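Local coordinates for probable arabinosyltransferase C (Mycobacterium tuberculosis, PDB 3PTY), which polymerizes arabinose into cell-wall arabinan, the part described here being its C-terminal extracellular domain, a lectin-like carbohydrate-binding module, at residues R249-T252 / L253-V257. Numbering follows the deposited sequence.
Sequences RVRT and LQNVV
Arg-251 holds the side-chain oxygen of Asn-255 side-on with two nitrogens: NE lies 2.7 Å and NH2 2.6 Å from Asn-255 OD1, so one acceptor takes both hydrogen bonds. The oxygen approaches the guanidinium rim almost in plane, whereas the amide is turned almost perpendicular to that plane (80°). Neither bond is straight, with N-H...O angles near 137°, as expected when two roughly parallel N-H groups converge on one atom. The arginine chain bends at chi3, which brings the guanidinium back beside the helix. There CG2 of Val-256 covers one face, 3.9 Å above the plane and over its centre, and also packs 3.8 Å from Arg-251 CB. Aliphatic contact and paired bonds together probably limit how the group can rotate.

Thr-252 is the N-cap. A chi1 of 65° sets Thr-252 OG1 in the cleft flanked by its own N and C, pointing at the first helical turn, and Thr-252 OG1 accepts from Asn-255 N at 3.0 Å. Thr-252 O receives Val-256 N at 2.9 Å, the first i to i+4 bond. Asn-255 thus serves twice, its backbone N bound by the cap and its amide oxygen by Arg-251.

This strand-to-helix junction lies at the surface of the domain. Arg-251 pairs through its backbone with Val-39, placing strand 251-252 at the edge of the mixed sheet beside strand 37-40. Leu-253 instead packs on Val-37, Val-39 and Leu-342, and Val-257 joins it on Leu-342, while Trp-291 of strand 291-294 touches Val-256 and Val-257, seating helix 253-257 against the sheet.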
ATOM      1  N   ARG A 249     -12.407  24.393  -2.272  1.00 20.61           N
ATOM      2  CA  ARG A 249     -13.519  24.137  -3.178  1.00 22.47           C
ATOM      3  C   ARG A 249     -13.383  22.693  -3.650  1.00 24.15           C
ATOM      4  O   ARG A 249     -12.322  22.294  -4.116  1.00 21.53           O
ATOM      5  CB  ARG A 249     -13.486  25.129  -4.341  1.00 28.37           C
ATOM      6  CG  ARG A 249     -13.525  26.587  -3.857  1.00 36.08           C
ATOM      7  CD  ARG A 249     -13.580  27.583  -5.001  1.00 48.13           C
ATOM      8  NE  ARG A 249     -14.837  27.495  -5.737  1.00 60.46           N
ATOM      9  CZ  ARG A 249     -15.126  28.222  -6.812  1.00 67.42           C
ATOM     10  NH1 ARG A 249     -14.245  29.097  -7.280  1.00 66.27           N
ATOM     11  NH2 ARG A 249     -16.296  28.073  -7.418  1.00 71.28           N
ATOM     12  N   VAL A 250     -14.445  21.905  -3.515  1.00 19.30           N
ATOM     13  CA  VAL A 250     -14.335  20.457  -3.710  1.00 20.42           C
ATOM     14  C   VAL A 250     -15.441  19.900  -4.598  1.00 22.94           C
ATOM     15  O   VAL A 250     -16.478  20.534  -4.778  1.00 24.34           O
ATOM     16  CB  VAL A 250     -14.372  19.688  -2.357  1.00 22.70           C
ATOM     17  CG1 VAL A 250     -13.176  20.047  -1.485  1.00 22.67           C
ATOM     18  CG2 VAL A 250     -15.679  19.968  -1.618  1.00 23.66           C
ATOM     19  N   ARG A 251     -15.191  18.712  -5.148  1.00 23.83           N
ATOM     20  CA  ARG A 251     -16.183  17.916  -5.879  1.00 24.95           C
ATOM     21  C   ARG A 251     -15.945  16.482  -5.432  1.00 22.01           C
ATOM     22  O   ARG A 251     -14.850  16.155  -4.985  1.00 17.81           O
ATOM     23  CB  ARG A 251     -15.952  18.012  -7.389  1.00 24.68           C
ATOM     24  CG  ARG A 251     -16.168  19.409  -7.983  1.00 34.05           C
ATOM     25  CD  ARG A 251     -15.334  19.604  -9.258  1.00 40.90           C
ATOM     26  NE  ARG A 251     -15.715  18.678 -10.325  1.00 42.02           N
ATOM     27  CZ  ARG A 251     -14.957  18.392 -11.382  1.00 45.82           C
ATOM     28  NH1 ARG A 251     -13.765  18.952 -11.528  1.00 45.04           N
ATOM     29  NH2 ARG A 251     -15.393  17.539 -12.301  1.00 44.92           N
ATOM     30  N   THR A 252     -16.947  15.619  -5.535  1.00 18.37           N
ATOM     31  CA  THR A 252     -16.738  14.232  -5.126  1.00 20.14           C
ATOM     32  C   THR A 252     -15.716  13.571  -6.040  1.00 17.58           C
ATOM     33  O   THR A 252     -15.579  13.940  -7.207  1.00 21.34           O
ATOM     34  CB  THR A 252     -18.026  13.409  -5.194  1.00 24.62           C
ATOM     35  OG1 THR A 252     -18.437  13.315  -6.559  1.00 26.45           O
ATOM     36  CG2 THR A 252     -19.138  14.057  -4.351  1.00 29.00           C
ATOM     37  N   LEU A 253     -15.000  12.586  -5.514  1.00 19.12           N
ATOM     38  CA  LEU A 253     -14.053  11.839  -6.329  1.00 20.53           C
ATOM     39  C   LEU A 253     -14.772  11.218  -7.532  1.00 21.81           C
ATOM     40  O   LEU A 253     -14.224  11.163  -8.635  1.00 20.31           O
ATOM     41  CB  LEU A 253     -13.369  10.764  -5.483  1.00 19.22           C
ATOM     42  CG  LEU A 253     -12.256   9.929  -6.118  1.00 22.94           C
ATOM     43  CD1 LEU A 253     -11.247   9.459  -5.051  1.00 15.79           C
ATOM     44  CD2 LEU A 253     -12.834   8.745  -6.885  1.00 21.21           C
ATOM     45  N   GLN A 254     -16.007  10.770  -7.327  1.00 20.78           N
ATOM     46  CA  GLN A 254     -16.786  10.203  -8.431  1.00 22.11           C
ATOM     47  C   GLN A 254     -16.967  11.225  -9.549  1.00 26.83           C
ATOM     48  O   GLN A 254     -16.858  10.903 -10.731  1.00 22.51           O
ATOM     49  CB  GLN A 254     -18.152   9.712  -7.949  1.00 21.23           C
ATOM     50  CG  GLN A 254     -18.977   9.040  -9.048  1.00 26.35           C
ATOM     51  CD  GLN A 254     -18.263   7.842  -9.634  1.00 28.67           C
ATOM     52  OE1 GLN A 254     -17.569   7.121  -8.924  1.00 26.53           O
ATOM     53  NE2 GLN A 254     -18.424   7.625 -10.937  1.00 30.11           N
ATOM     54  N   ASN A 255     -17.255  12.464  -9.173  1.00 24.22           N
ATOM     55  CA  ASN A 255     -17.441  13.518 -10.164  1.00 26.94           C
ATOM     56  C   ASN A 255     -16.129  13.915 -10.832  1.00 27.47           C
ATOM     57  O   ASN A 255     -16.106  14.263 -12.009  1.00 27.95           O
ATOM     58  CB  ASN A 255     -18.101  14.747  -9.527  1.00 31.53           C
ATOM     59  CG  ASN A 255     -18.299  15.882 -10.519  1.00 45.93           C
ATOM     60  OD1 ASN A 255     -17.356  16.599 -10.863  1.00 44.69           O
ATOM     61  ND2 ASN A 255     -19.533  16.057 -10.976  1.00 50.36           N
ATOM     62  N   VAL A 256     -15.035  13.862 -10.074  1.00 21.22           N
ATOM     63  CA  VAL A 256     -13.739  14.266 -10.597  1.00 19.19           C
ATOM     64  C   VAL A 256     -13.114  13.185 -11.475  1.00 23.09           C
ATOM     65  O   VAL A 256     -12.642  13.463 -12.576  1.00 24.09           O
ATOM     66  CB  VAL A 256     -12.761  14.609  -9.446  1.00 21.08           C
ATOM     67  CG1 VAL A 256     -11.330  14.655  -9.961  1.00 23.17           C
ATOM     68  CG2 VAL A 256     -13.149  15.933  -8.817  1.00 21.88           C
ATOM     69  N   VAL A 257     -13.111  11.956 -10.975  1.00 19.70           N
ATOM     70  CA  VAL A 257     -12.440  10.846 -11.647  1.00 22.73           C
ATOM     71  C   VAL A 257     -13.346  10.179 -12.681  1.00 26.46           C
ATOM     72  O   VAL A 257     -12.900   9.809 -13.764  1.00 25.83           O
ATOM     73  CB  VAL A 257     -11.943   9.798 -10.621  1.00 21.96           C
ATOM     74  CG1 VAL A 257     -11.385   8.568 -11.321  1.00 18.71           C
ATOM     75  CG2 VAL A 257     -10.877  10.422  -9.707  1.00 23.04           C
TER